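Local structure of peptidoglycan-N-acetylmuramic acid deacetylase PdaC (Bacillus subtilis subsp. subtilis str. 168, 6H8N) at residues 24-29 with 52-57; 102-107 with 121-126; 145-150 with 174-179. The protein removes acetyl groups from N-acetylmuramic acid residues of peptidoglycan, a modification that confers resistance to lysozyme, and also deacetylates short chitin oligomers. The protein carries 1 engineered substitution. All blocks are in the same frame, centred on the assembly; numbering follows the deposited sequence.

Contact 1: residues 24-29 with 52-57; sequences TTNQIL and PETLIR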
ATOM      1  N   THR A  24      12.021  -8.742  -5.533  1.00 11.47           N
ATOM      2  CA  THR A  24      11.426  -8.622  -4.210  1.00 12.73           C
ATOM      3  C   THR A  24       9.901  -8.590  -4.270  1.00 10.84           C
ATOM      4  O   THR A  24       9.238  -9.303  -3.509  1.00 11.54           O
ATOM      5  CB  THR A  24      11.973  -7.380  -3.506  1.00 12.99           C
ATOM      6  OG1 THR A  24      11.839  -6.248  -4.368  1.00 12.55           O
ATOM      7  CG2 THR A  24      13.441  -7.552  -3.182  1.00 17.14           C
ATOM      8  N   THR A  25       9.324  -7.820  -5.195  1.00 11.00           N
ATOM      9  CA  THR A  25       7.874  -7.753  -5.318  1.00  9.63           C
ATOM     10  C   THR A  25       7.269  -9.109  -5.632  1.00 10.74           C
ATOM     11  O   THR A  25       6.226  -9.467  -5.076  1.00 10.42           O
ATOM     12  CB  THR A  25       7.486  -6.729  -6.384  1.00 10.50           C
ATOM     13  OG1 THR A  25       8.136  -5.480  -6.109  1.00 11.11           O
ATOM     14  CG2 THR A  25       5.971  -6.538  -6.435  1.00 11.09           C
ATOM     15  N   ASN A  26       7.902  -9.895  -6.517  1.00 11.22           N
ATOM     16  CA  ASN A  26       7.327 -11.203  -6.845  1.00 10.72           C
ATOM     17  C   ASN A  26       7.324 -12.142  -5.644  1.00 10.64           C
ATOM     18  O   ASN A  26       6.415 -12.962  -5.487  1.00 10.55           O
ATOM     19  CB  ASN A  26       8.060 -11.873  -8.003  1.00 12.28           C
ATOM     20  CG  ASN A  26       7.710 -11.281  -9.339  1.00 14.41           C
ATOM     21  OD1 ASN A  26       6.580 -10.832  -9.570  1.00 15.58           O
ATOM     22  ND2 ASN A  26       8.653 -11.341 -10.258  1.00 15.99           N
ATOM     23  N   GLN A  27       8.359 -12.065  -4.810  1.00 10.73           N
ATOM     24  CA  GLN A  27       8.394 -12.881  -3.605  1.00 10.94           C
ATOM     25  C   GLN A  27       7.248 -12.512  -2.669  1.00 10.75           C
ATOM     26  O   GLN A  27       6.579 -13.389  -2.114  1.00 10.58           O
ATOM     27  CB  GLN A  27       9.753 -12.686  -2.928  1.00 13.09           C
ATOM     28  CG  GLN A  27       9.988 -13.581  -1.753  1.00 15.35           C
ATOM     29  CD  GLN A  27      11.262 -13.241  -1.006  1.00 16.04           C
ATOM     30  OE1 GLN A  27      12.303 -12.964  -1.601  1.00 21.48           O
ATOM     31  NE2 GLN A  27      11.181 -13.276   0.299  1.00 18.29           N
ATOM     32  N   ILE A  28       6.975 -11.207  -2.519  1.00 10.06           N
ATOM     33  CA  ILE A  28       5.878 -10.757  -1.674  1.00 10.22           C
ATOM     34  C   ILE A  28       4.543 -11.200  -2.257  1.00  9.64           C
ATOM     35  O   ILE A  28       3.662 -11.676  -1.535  1.00  9.72           O
ATOM     36  CB  ILE A  28       5.965  -9.233  -1.497  1.00 10.13           C
ATOM     37  CG1 ILE A  28       7.211  -8.875  -0.668  1.00 11.21           C
ATOM     38  CG2 ILE A  28       4.695  -8.666  -0.855  1.00 10.78           C
ATOM     39  CD1 ILE A  28       7.629  -7.430  -0.763  1.00 14.41           C
ATOM     40  N   LEU A  29       4.377 -11.063  -3.574  1.00  9.91           N
ATOM     41  CA  LEU A  29       3.157 -11.533  -4.224  1.00  9.78           C
ATOM     42  C   LEU A  29       2.973 -13.029  -4.013  1.00  9.88           C
ATOM     43  O   LEU A  29       1.856 -13.489  -3.779  1.00  9.77           O
ATOM     44  CB  LEU A  29       3.177 -11.203  -5.714  1.00  9.81           C
ATOM     45  CG  LEU A  29       3.044  -9.713  -6.034  1.00  9.27           C
ATOM     46  CD1 LEU A  29       3.380  -9.451  -7.488  1.00 11.15           C
ATOM     47  CD2 LEU A  29       1.640  -9.208  -5.722  1.00 10.36           C
ATOM     48  N   PRO A  52       6.412  -3.655 -16.473  1.00 11.35           N
ATOM     49  CA  PRO A  52       4.947  -3.674 -16.650  1.00 10.51           C
ATOM     50  C   PRO A  52       4.330  -5.008 -16.280  1.00 11.82           C
ATOM     51  O   PRO A  52       3.184  -5.060 -15.794  1.00 11.86           O
ATOM     52  CB  PRO A  52       4.776  -3.362 -18.142  1.00 11.86           C
ATOM     53  CG  PRO A  52       6.099  -3.757 -18.775  1.00 12.69           C
ATOM     54  CD  PRO A  52       7.113  -3.386 -17.734  1.00 12.12           C
ATOM     55  N   GLU A  53       5.063  -6.108 -16.496  1.00 12.34           N
ATOM     56  CA  GLU A  53       4.551  -7.431 -16.146  1.00 12.89           C
ATOM     57  C   GLU A  53       4.204  -7.541 -14.667  1.00 11.82           C
ATOM     58  O   GLU A  53       3.285  -8.281 -14.291  1.00 12.05           O
ATOM     59  CB  GLU A  53       5.605  -8.499 -16.497  1.00 16.78           C
ATOM     60  CG  GLU A  53       6.936  -8.443 -15.677  1.00 21.85           C
ATOM     61  CD  GLU A  53       7.963  -7.381 -16.157  1.00 22.93           C
ATOM     62  OE1 GLU A  53       7.734  -6.606 -17.126  1.00 17.80           O
ATOM     63  OE2 GLU A  53       9.045  -7.355 -15.529  1.00 36.62           O
ATOM     64  N   THR A  54       4.953  -6.859 -13.809  1.00 10.93           N
ATOM     65  CA  THR A  54       4.720  -6.978 -12.382  1.00 10.37           C
ATOM     66  C   THR A  54       3.479  -6.200 -11.964  1.00  9.33           C
ATOM     67  O   THR A  54       2.754  -6.643 -11.072  1.00  9.49           O
ATOM     68  CB  THR A  54       5.977  -6.526 -11.646  1.00 10.85           C
ATOM     69  OG1 THR A  54       7.118  -7.218 -12.189  1.00 13.58           O
ATOM     70  CG2 THR A  54       5.876  -6.835 -10.176  1.00 11.89           C
ATOM     71  N   LEU A  55       3.200  -5.076 -12.624  1.00  9.58           N
ATOM     72  CA  LEU A  55       1.924  -4.389 -12.411  1.00  9.30           C
ATOM     73  C   LEU A  55       0.765  -5.304 -12.780  1.00  9.52           C
ATOM     74  O   LEU A  55      -0.207  -5.428 -12.032  1.00  9.06           O
ATOM     75  CB  LEU A  55       1.867  -3.117 -13.260  1.00  9.69           C
ATOM     76  CG  LEU A  55       0.517  -2.424 -13.288  1.00 10.24           C
ATOM     77  CD1 LEU A  55       0.124  -1.923 -11.916  1.00 13.04           C
ATOM     78  CD2 LEU A  55       0.506  -1.309 -14.298  1.00 10.39           C
ATOM     79  N   ILE A  56       0.841  -5.943 -13.952  1.00  9.71           N
ATOM     80  CA  ILE A  56      -0.229  -6.848 -14.342  1.00  9.88           C
ATOM     81  C   ILE A  56      -0.401  -7.957 -13.313  1.00  9.96           C
ATOM     82  O   ILE A  56      -1.527  -8.289 -12.933  1.00 10.20           O
ATOM     83  CB  ILE A  56      -0.003  -7.392 -15.772  1.00 10.24           C
ATOM     84  CG1 ILE A  56      -0.039  -6.269 -16.814  1.00 11.50           C
ATOM     85  CG2 ILE A  56      -1.024  -8.485 -16.090  1.00 12.58           C
ATOM     86  CD1 ILE A  56      -1.343  -5.540 -16.892  1.00 12.10           C
ATOM     87  N   ARG A  57       0.700  -8.549 -12.853  1.00  9.70           N
ATOM     88  CA  ARG A  57       0.587  -9.640 -11.895  1.00 10.91           C
ATOM     89  C   ARG A  57      -0.083  -9.191 -10.596  1.00 10.44           C
ATOM     90  O   ARG A  57      -0.967  -9.880 -10.067  1.00 10.88           O
ATOM     91  CB  ARG A  57       1.953 -10.264 -11.607  1.00 11.01           C
ATOM     92  CG  ARG A  57       1.830 -11.456 -10.673  1.00 13.46           C
ATOM     93  CD  ARG A  57       3.127 -12.207 -10.372  1.00 12.62           C
ATOM     94  NE  ARG A  57       2.750 -13.125  -9.314  1.00 12.61           N
ATOM     95  CZ  ARG A  57       3.532 -13.609  -8.359  1.00 12.81           C
ATOM     96  NH1 ARG A  57       4.827 -13.341  -8.339  1.00 14.24           N
ATOM     97  NH2 ARG A  57       2.985 -14.353  -7.411  1.00 13.63           N
TER
HETATM   98  O   HOH W   1       5.952 -10.013 -12.003  1.00 20.57           O
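Parallel packing of neighbouring helices on the parallel sheet of the NodB homology domain, a carbohydrate esterase family 4 fold built as a distorted beta/alpha barrel, is illustrated by residues 24-29 and 52-57. The two segments run 15° apart, and with 10.9 Å between their axes the space is spanned by side chains rather than by close backbone. Arg-57 does most of the spanning. Its CG stands anti to the backbone N (chi1 -177°) and the chain is extended as far as NE, which carries the guanidinium across to the other helix. There Leu-29 CB lies over the centre of one guanidinium face, 3.5 Å above the plane, while Leu-29 CD1 meets Arg-57 CD, the two side chains reaching toward each other tip to tip. One face of the cationic group thus lies against aliphatic carbon. Two carboxylates probably fix its rotation: NH2 forms a salt bridge with Asp-30 and NE one with Glu-61, so the positive charge is probably well balanced although Lys-33 is close by. Leu-29 also touches Phe-41 of strand 40-43, which sets its helix against the sheet. Thr-54 makes a smaller apolar touch: its CG2 lies 3.8 Å from Thr-25 CG2, the two side chains crossing obliquely; both methyls stand anti to their backbone N. The hydroxyl of Thr-25 turns from this apolar touch to Asp-160 and the backbone N of Asn-21. Asn-26 links the apolar and charged parts, because a water that donates to its OD1 at 2.6 Å also hydrogen-bonds Thr-54 OG1. Arg-57 NH1 makes two long, bent hydrogen bonds to Asn-26, each at 3.3 Å: it meets the main-chain O on a lone pair in the carbonyl plane, whereas it approaches OD1 from above the amide carbonyl plane.

Contact 2: residues 102-107 with 121-126; sequences PTLVRP and KMDVAL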
ATOM      1  N   PRO A 102      -5.681   4.235 -10.674  1.00 10.92           N
ATOM      2  CA  PRO A 102      -5.620   4.298  -9.206  1.00 11.45           C
ATOM      3  C   PRO A 102      -6.464   5.438  -8.671  1.00 10.72           C
ATOM      4  O   PRO A 102      -6.567   6.499  -9.283  1.00 11.35           O
ATOM      5  CB  PRO A 102      -4.138   4.552  -8.922  1.00 10.36           C
ATOM      6  CG  PRO A 102      -3.431   3.944 -10.113  1.00 10.22           C
ATOM      7  CD  PRO A 102      -4.351   4.260 -11.285  1.00 10.90           C
ATOM      8  N   THR A 103      -7.049   5.199  -7.497  1.00 11.27           N
ATOM      9  CA  THR A 103      -7.732   6.242  -6.749  1.00 12.74           C
ATOM     10  C   THR A 103      -6.950   6.702  -5.533  1.00 12.09           C
ATOM     11  O   THR A 103      -7.251   7.775  -4.996  1.00 13.52           O
ATOM     12  CB  THR A 103      -9.109   5.756  -6.284  1.00 15.54           C
ATOM     13  OG1 THR A 103      -8.938   4.630  -5.449  1.00 17.11           O
ATOM     14  CG2 THR A 103      -9.981   5.362  -7.472  1.00 21.96           C
ATOM     15  N   LEU A 104      -5.932   5.950  -5.117  1.00  9.83           N
ATOM     16  CA  LEU A 104      -5.140   6.254  -3.935  1.00 10.11           C
ATOM     17  C   LEU A 104      -3.797   6.825  -4.351  1.00  9.21           C
ATOM     18  O   LEU A 104      -3.143   6.302  -5.259  1.00  9.98           O
ATOM     19  CB  LEU A 104      -4.885   4.992  -3.111  1.00 10.71           C
ATOM     20  CG  LEU A 104      -6.098   4.182  -2.672  1.00 10.49           C
ATOM     21  CD1 LEU A 104      -5.650   2.903  -1.987  1.00 13.85           C
ATOM     22  CD2 LEU A 104      -6.962   5.004  -1.750  1.00 14.15           C
ATOM     23  N   VAL A 105      -3.361   7.871  -3.655  1.00 10.21           N
ATOM     24  CA  VAL A 105      -2.037   8.438  -3.853  1.00 10.13           C
ATOM     25  C   VAL A 105      -1.303   8.439  -2.521  1.00  9.66           C
ATOM     26  O   VAL A 105      -1.900   8.700  -1.469  1.00 10.68           O
ATOM     27  CB  VAL A 105      -2.103   9.854  -4.469  1.00 11.16           C
ATOM     28  CG1 VAL A 105      -2.795  10.844  -3.543  1.00 12.11           C
ATOM     29  CG2 VAL A 105      -0.704  10.357  -4.870  1.00 12.27           C
ATOM     30  N   ARG A 106      -0.011   8.135  -2.568  1.00  9.92           N
ATOM     31  CA  ARG A 106       0.841   8.168  -1.384  1.00  9.69           C
ATOM     32  C   ARG A 106       2.025   9.068  -1.708  1.00  9.58           C
ATOM     33  O   ARG A 106       2.964   8.642  -2.396  1.00  9.90           O
ATOM     34  CB  ARG A 106       1.281   6.769  -1.002  1.00  9.50           C
ATOM     35  CG  ARG A 106       2.197   6.727   0.200  1.00 10.16           C
ATOM     36  CD  ARG A 106       2.439   5.310   0.649  1.00 10.81           C
ATOM     37  NE  ARG A 106       1.352   4.774   1.452  1.00 10.14           N
ATOM     38  CZ  ARG A 106       1.349   3.555   1.973  1.00  9.66           C
ATOM     39  NH1 ARG A 106       2.358   2.720   1.733  1.00  9.73           N
ATOM     40  NH2 ARG A 106       0.347   3.171   2.746  1.00  9.09           N
ATOM     41  N   PRO A 107       2.010  10.323  -1.265  1.00 10.26           N
ATOM     42  CA  PRO A 107       3.107  11.238  -1.599  1.00 10.46           C
ATOM     43  C   PRO A 107       4.406  10.749  -0.992  1.00 10.58           C
ATOM     44  O   PRO A 107       4.419  10.356   0.181  1.00 11.27           O
ATOM     45  CB  PRO A 107       2.665  12.552  -0.949  1.00 12.44           C
ATOM     46  CG  PRO A 107       1.158  12.476  -0.959  1.00 16.83           C
ATOM     47  CD  PRO A 107       0.887  11.018  -0.618  1.00 13.41           C
ATOM     48  N   LYS A 121      -6.911  15.489  -6.535  1.00 27.03           N
ATOM     49  CA  LYS A 121      -8.214  14.843  -6.695  1.00 29.51           C
ATOM     50  C   LYS A 121      -8.099  13.330  -6.532  1.00 31.07           C
ATOM     51  O   LYS A 121      -8.703  12.555  -7.275  1.00 25.82           O
ATOM     52  CB  LYS A 121      -8.860  15.206  -8.033  1.00 38.01           C
ATOM     53  N   MET A 122      -7.299  12.909  -5.557  1.00 20.15           N
ATOM     54  CA  MET A 122      -7.125  11.505  -5.228  1.00 18.53           C
ATOM     55  C   MET A 122      -7.227  11.364  -3.723  1.00 14.21           C
ATOM     56  O   MET A 122      -7.119  12.338  -2.984  1.00 21.06           O
ATOM     57  CB  MET A 122      -5.774  10.973  -5.729  1.00 16.22           C
ATOM     58  CG  MET A 122      -5.656  11.014  -7.255  1.00 16.53           C
ATOM     59  SD  MET A 122      -4.109  10.360  -7.887  1.00 16.57           S
ATOM     60  CE  MET A 122      -4.324   8.607  -7.642  1.00 10.87           C
ATOM     61  N   ASP A 123      -7.413  10.136  -3.269  1.00 13.62           N
ATOM     62  CA  ASP A 123      -7.496   9.797  -1.849  0.52 14.35           C
ATOM     63  C   ASP A 123      -6.075   9.585  -1.319  1.00 14.40           C
ATOM     64  O   ASP A 123      -5.383   8.669  -1.780  1.00 14.11           O
ATOM     65  CB  ASP A 123      -8.309   8.499  -1.771  0.52 16.95           C
ATOM     66  CG  ASP A 123      -8.466   7.946  -0.361  0.52 21.83           C
ATOM     67  OD1 ASP A 123      -7.819   8.443   0.579  0.52 27.14           O
ATOM     68  OD2 ASP A 123      -9.251   6.977  -0.216  0.52 24.87           O
ATOM     69  N   VAL A 124      -5.638  10.412  -0.372  1.00 12.78           N
ATOM     70  CA  VAL A 124      -4.288  10.323   0.181  1.00 12.64           C
ATOM     71  C   VAL A 124      -4.251   9.201   1.202  1.00 12.84           C
ATOM     72  O   VAL A 124      -5.011   9.215   2.175  1.00 18.21           O
ATOM     73  CB  VAL A 124      -3.881  11.651   0.827  1.00 14.30           C
ATOM     74  CG1 VAL A 124      -2.538  11.518   1.524  1.00 15.07           C
ATOM     75  CG2 VAL A 124      -3.845  12.768  -0.238  1.00 17.16           C
ATOM     76  N   ALA A 125      -3.371   8.223   0.989  1.00 10.73           N
ATOM     77  CA  ALA A 125      -3.307   7.012   1.800  1.00 11.26           C
ATOM     78  C   ALA A 125      -1.915   6.898   2.402  1.00 11.38           C
ATOM     79  O   ALA A 125      -0.956   6.547   1.707  1.00 10.41           O
ATOM     80  CB  ALA A 125      -3.609   5.795   0.940  1.00 12.14           C
ATOM     81  N   LEU A 126      -1.809   7.199   3.693  1.00 10.65           N
ATOM     82  CA  LEU A 126      -0.550   7.089   4.417  1.00 12.03           C
ATOM     83  C   LEU A 126      -0.548   5.817   5.257  1.00 11.44           C
ATOM     84  O   LEU A 126      -0.946   4.767   4.750  1.00 11.31           O
ATOM     85  CB  LEU A 126      -0.261   8.380   5.179  1.00 13.03           C
ATOM     86  CG  LEU A 126      -0.185   9.616   4.266  1.00 13.34           C
ATOM     87  CD1 LEU A 126       0.223  10.825   5.081  1.00 19.90           C
ATOM     88  CD2 LEU A 126       0.749   9.437   3.070  1.00 17.61           C
TER
HETATM   89  O   HOH W   2     -10.162   5.733  -3.178  1.00 25.81           O
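Met-122 supplies the main bump between residues 102-107 and 121-126. Bent at its last torsion (chi3 73°), it sets its CE methyl over two main-chain oxygens, 3.5 Å from both Pro-102 O and Leu-104 O. Val-105 crosses it at about a right angle, and Val-105 CG1, in the crowded position between backbone N and carbonyl carbon, fits against Met-122 CB at 3.7 Å; Ile-87 of helix 80-98 touches both residues. Pro-107 CD meets Val-124 CG1 and Leu-126 CD2, crossing both side chains at about a right angle. On the sheet face of Leu-104 and Asp-123, the two side chains lie side by side, and Leu-104 CD2 nestles against the carboxylate. Three nearly straight backbone bonds set this parallel register, among them Val-105 N to Asp-123 O at 2.9 Å. Arg-106 then bends at chi3 (-80°) and sends NE in the guanidinium plane to Ala-125 O, 2.9 Å away with an N-H...O angle of 173°. Its NH1 hydrogen-bonds Thr-15 and the engineered Ser-17, and its main-chain O binds ND1 of the zinc ligand His-68. This is a beta-alpha-beta unit whose residue after the first strand reaches the NodB deacetylase active site, its main-chain O probably orienting His-68.

Contact 3: residues 145-150 with 174-179; sequences RVMNQA and KKLTDQ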
ATOM      1  N   ARG A 145       9.449  -5.236  14.875  1.00 10.61           N
ATOM      2  CA  ARG A 145       8.824  -3.919  14.970  1.00 11.42           C
ATOM      3  C   ARG A 145       7.378  -3.980  14.474  1.00 12.73           C
ATOM      4  O   ARG A 145       6.450  -3.482  15.132  1.00 14.65           O
ATOM      5  CB  ARG A 145       9.633  -2.883  14.173  1.00 14.77           C
ATOM      6  CG  ARG A 145      10.955  -2.457  14.798  1.00 16.76           C
ATOM      7  CD  ARG A 145      11.667  -1.308  14.035  1.00 19.31           C
ATOM      8  NE  ARG A 145      11.038  -0.008  14.309  1.00 30.65           N
ATOM      9  CZ  ARG A 145      11.560   1.189  14.018  1.00 35.48           C
ATOM     10  NH1 ARG A 145      10.893   2.295  14.333  1.00 37.49           N
ATOM     11  NH2 ARG A 145      12.731   1.303  13.406  1.00 34.20           N
ATOM     12  N   VAL A 146       7.157  -4.619  13.331  1.00 10.72           N
ATOM     13  CA  VAL A 146       5.800  -4.716  12.804  1.00 11.77           C
ATOM     14  C   VAL A 146       4.915  -5.545  13.728  1.00 11.50           C
ATOM     15  O   VAL A 146       3.791  -5.147  14.066  1.00 12.10           O
ATOM     16  CB  VAL A 146       5.806  -5.280  11.375  1.00 10.62           C
ATOM     17  CG1 VAL A 146       4.385  -5.608  10.915  1.00 12.21           C
ATOM     18  CG2 VAL A 146       6.489  -4.308  10.427  1.00 11.09           C
ATOM     19  N   MET A 147       5.386  -6.724  14.137  1.00 11.20           N
ATOM     20  CA  MET A 147       4.527  -7.607  14.911  1.00 11.58           C
ATOM     21  C   MET A 147       4.213  -7.030  16.287  1.00 13.35           C
ATOM     22  O   MET A 147       3.113  -7.260  16.808  1.00 14.22           O
ATOM     23  CB  MET A 147       5.142  -8.999  15.028  1.00 12.32           C
ATOM     24  CG  MET A 147       5.282  -9.747  13.721  1.00 13.61           C
ATOM     25  SD  MET A 147       3.782  -9.839  12.713  1.00 13.65           S
ATOM     26  CE  MET A 147       2.673 -10.697  13.822  1.00 13.09           C
ATOM     27  N   ASN A 148       5.118  -6.240  16.864  1.00 11.46           N
ATOM     28  CA  ASN A 148       4.837  -5.624  18.149  1.00 12.64           C
ATOM     29  C   ASN A 148       3.806  -4.506  18.030  1.00 12.79           C
ATOM     30  O   ASN A 148       3.099  -4.219  19.003  1.00 18.41           O
ATOM     31  CB  ASN A 148       6.121  -5.106  18.787  1.00 14.63           C
ATOM     32  CG  ASN A 148       7.018  -6.222  19.266  1.00 22.45           C
ATOM     33  OD1 ASN A 148       6.590  -7.367  19.389  1.00 25.07           O
ATOM     34  ND2 ASN A 148       8.273  -5.897  19.522  1.00 28.53           N
ATOM     35  N   GLN A 149       3.700  -3.869  16.865  1.00 11.77           N
ATOM     36  CA  GLN A 149       2.785  -2.752  16.665  1.00 12.00           C
ATOM     37  C   GLN A 149       1.511  -3.133  15.920  1.00 11.35           C
ATOM     38  O   GLN A 149       0.589  -2.310  15.839  1.00 12.84           O
ATOM     39  CB  GLN A 149       3.505  -1.636  15.903  1.00 12.94           C
ATOM     40  CG  GLN A 149       4.649  -1.016  16.687  1.00 14.99           C
ATOM     41  CD  GLN A 149       5.479  -0.064  15.848  1.00 24.40           C
ATOM     42  OE1 GLN A 149       4.978   0.935  15.337  1.00 31.97           O
ATOM     43  NE2 GLN A 149       6.765  -0.377  15.702  1.00 31.86           N
ATOM     44  N   ALA A 150       1.445  -4.326  15.357  1.00 11.78           N
ATOM     45  CA  ALA A 150       0.286  -4.708  14.566  1.00 11.88           C
ATOM     46  C   ALA A 150      -0.958  -4.735  15.442  1.00 12.88           C
ATOM     47  O   ALA A 150      -0.911  -5.057  16.632  1.00 13.39           O
ATOM     48  CB  ALA A 150       0.509  -6.086  13.950  1.00 15.13           C
ATOM     49  N   LYS A 174       2.814 -14.492   7.223  1.00  9.13           N
ATOM     50  CA  LYS A 174       2.524 -15.764   7.885  1.00  9.76           C
ATOM     51  C   LYS A 174       2.016 -15.549   9.307  1.00  9.40           C
ATOM     52  O   LYS A 174       1.006 -16.135   9.720  1.00 10.62           O
ATOM     53  CB  LYS A 174       3.765 -16.635   7.913  1.00 11.12           C
ATOM     54  CG  LYS A 174       3.494 -17.993   8.553  1.00 14.99           C
ATOM     55  CD  LYS A 174       4.751 -18.826   8.703  1.00 18.26           C
ATOM     56  CE  LYS A 174       4.430 -20.266   9.106  1.00 21.86           C
ATOM     57  NZ  LYS A 174       3.662 -20.983   8.038  1.00 19.94           N
ATOM     58  N   LYS A 175       2.719 -14.740  10.082  1.00  9.67           N
ATOM     59  CA  LYS A 175       2.351 -14.568  11.483  1.00  9.99           C
ATOM     60  C   LYS A 175       1.005 -13.872  11.642  1.00  9.97           C
ATOM     61  O   LYS A 175       0.207 -14.247  12.503  1.00 10.64           O
ATOM     62  CB  LYS A 175       3.463 -13.851  12.242  1.00 10.22           C
ATOM     63  CG  LYS A 175       4.685 -14.722  12.407  1.00 10.70           C
ATOM     64  CD  LYS A 175       5.734 -14.083  13.270  1.00 12.94           C
ATOM     65  CE  LYS A 175       6.754 -15.135  13.698  1.00 12.42           C
ATOM     66  NZ  LYS A 175       7.902 -14.542  14.383  1.00 18.58           N
ATOM     67  N   LEU A 176       0.732 -12.849  10.833  1.00  9.01           N
ATOM     68  CA  LEU A 176      -0.574 -12.199  10.911  1.00 10.05           C
ATOM     69  C   LEU A 176      -1.688 -13.145  10.483  1.00  9.59           C
ATOM     70  O   LEU A 176      -2.762 -13.159  11.102  1.00 11.00           O
ATOM     71  CB  LEU A 176      -0.605 -10.924  10.070  1.00  9.97           C
ATOM     72  CG  LEU A 176       0.294  -9.788  10.549  1.00 11.55           C
ATOM     73  CD1 LEU A 176       0.349  -8.715   9.455  1.00 12.21           C
ATOM     74  CD2 LEU A 176      -0.201  -9.213  11.876  1.00 13.72           C
ATOM     75  N   THR A 177      -1.447 -13.945   9.447  1.00 10.00           N
ATOM     76  CA  THR A 177      -2.434 -14.935   9.037  1.00 11.35           C
ATOM     77  C   THR A 177      -2.663 -15.947  10.154  1.00 11.94           C
ATOM     78  O   THR A 177      -3.813 -16.287  10.463  1.00 12.80           O
ATOM     79  CB  THR A 177      -1.990 -15.601   7.728  1.00 12.00           C
ATOM     80  OG1 THR A 177      -1.858 -14.599   6.714  1.00 13.46           O
ATOM     81  CG2 THR A 177      -3.011 -16.627   7.272  1.00 14.60           C
ATOM     82  N   ASP A 178      -1.584 -16.413  10.786  1.00 11.65           N
ATOM     83  CA  ASP A 178      -1.710 -17.371  11.884  1.00 12.93           C
ATOM     84  C   ASP A 178      -2.499 -16.767  13.042  1.00 12.74           C
ATOM     85  O   ASP A 178      -3.186 -17.496  13.776  1.00 15.68           O
ATOM     86  CB  ASP A 178      -0.326 -17.792  12.398  1.00 12.64           C
ATOM     87  CG  ASP A 178       0.402 -18.800  11.500  1.00 15.03           C
ATOM     88  OD1 ASP A 178      -0.190 -19.417  10.587  1.00 15.60           O
ATOM     89  OD2 ASP A 178       1.619 -19.010  11.764  1.00 16.81           O
ATOM     90  N   GLN A 179      -2.391 -15.459  13.257  1.00 11.61           N
ATOM     91  CA  GLN A 179      -3.134 -14.765  14.307  1.00 13.96           C
ATOM     92  C   GLN A 179      -4.585 -14.482  13.938  1.00 14.50           C
ATOM     93  O   GLN A 179      -5.319 -13.933  14.773  1.00 19.03           O
ATOM     94  CB  GLN A 179      -2.439 -13.455  14.688  1.00 13.61           C
ATOM     95  CG  GLN A 179      -1.149 -13.641  15.451  1.00 14.64           C
ATOM     96  CD  GLN A 179      -0.637 -12.340  15.956  1.00 17.95           C
ATOM     97  OE1 GLN A 179      -1.419 -11.412  16.155  1.00 23.76           O
ATOM     98  NE2 GLN A 179       0.666 -12.248  16.184  1.00 18.16           N
TER
HETATM   99  O   HOH W   3       2.098  -9.961  17.524  1.00 27.03           O
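Apolar contacts dominate where residues 145-150 meet 174-179, and a single methyl carries most of them. Met-147 bends at chi2 (-51°) and chi3 (-60°), so that its CE comes to lie among Lys-175 and Leu-176 of the other helix and Gln-179 just past its end. This methyl touches Lys-175 CB at 3.6 Å and Leu-176 CD2 at 3.8 Å, Met-147 crossing both side chains obliquely. The same Leu-176 CD2 also meets Ala-150 CB, at 3.8 Å, just where helix 139-149 has ended. Deeper in, Leu-176 rests on Leu-14 and Leu-183, which ties the contact to the parallel sheet.

Polar groups stay at the outer margin. Gln-179 slides past Met-147 in the opposite direction, bringing its NE2 within 3.5 Å of the methionine CE. That amide also donates to a water, 3.0 Å from NE2, which in turn donates to Met-147 O. Lys-175, extended beyond CG, gives only its aliphatic base to the methionine and takes its ammonium to Glu-171 on its own helix.

With no direct hydrogen bond between the two segments, helices 139-149 and 163-178 are joined here by nondirectional methyl packing and one water bridge, a chemistry that probably makes modest demands on exact orientation.

Contact 1, contact 2 and contact 3 follow one another along the chain without interleaving, all within the NodB homology range. They lie about 20 to 25 Å apart, centre to centre, and none touches another. Contacts 1 and 3 share helix 163-178: it carries residues 174-179, and at Arg-163 and Ala-166 it packs against helix 22-35. Both contacts also rest on the same parallel sheet, through strands 40-43, 11-17 and 182-183. Contact 2 lies across the centre of the chain from contact 3, and strand 123-124 is followed by helix 139-149. Of the three, contact 2 comes nearest the zinc site; contact 3 is a surface contact between helices, away from the metal and catalytic residues.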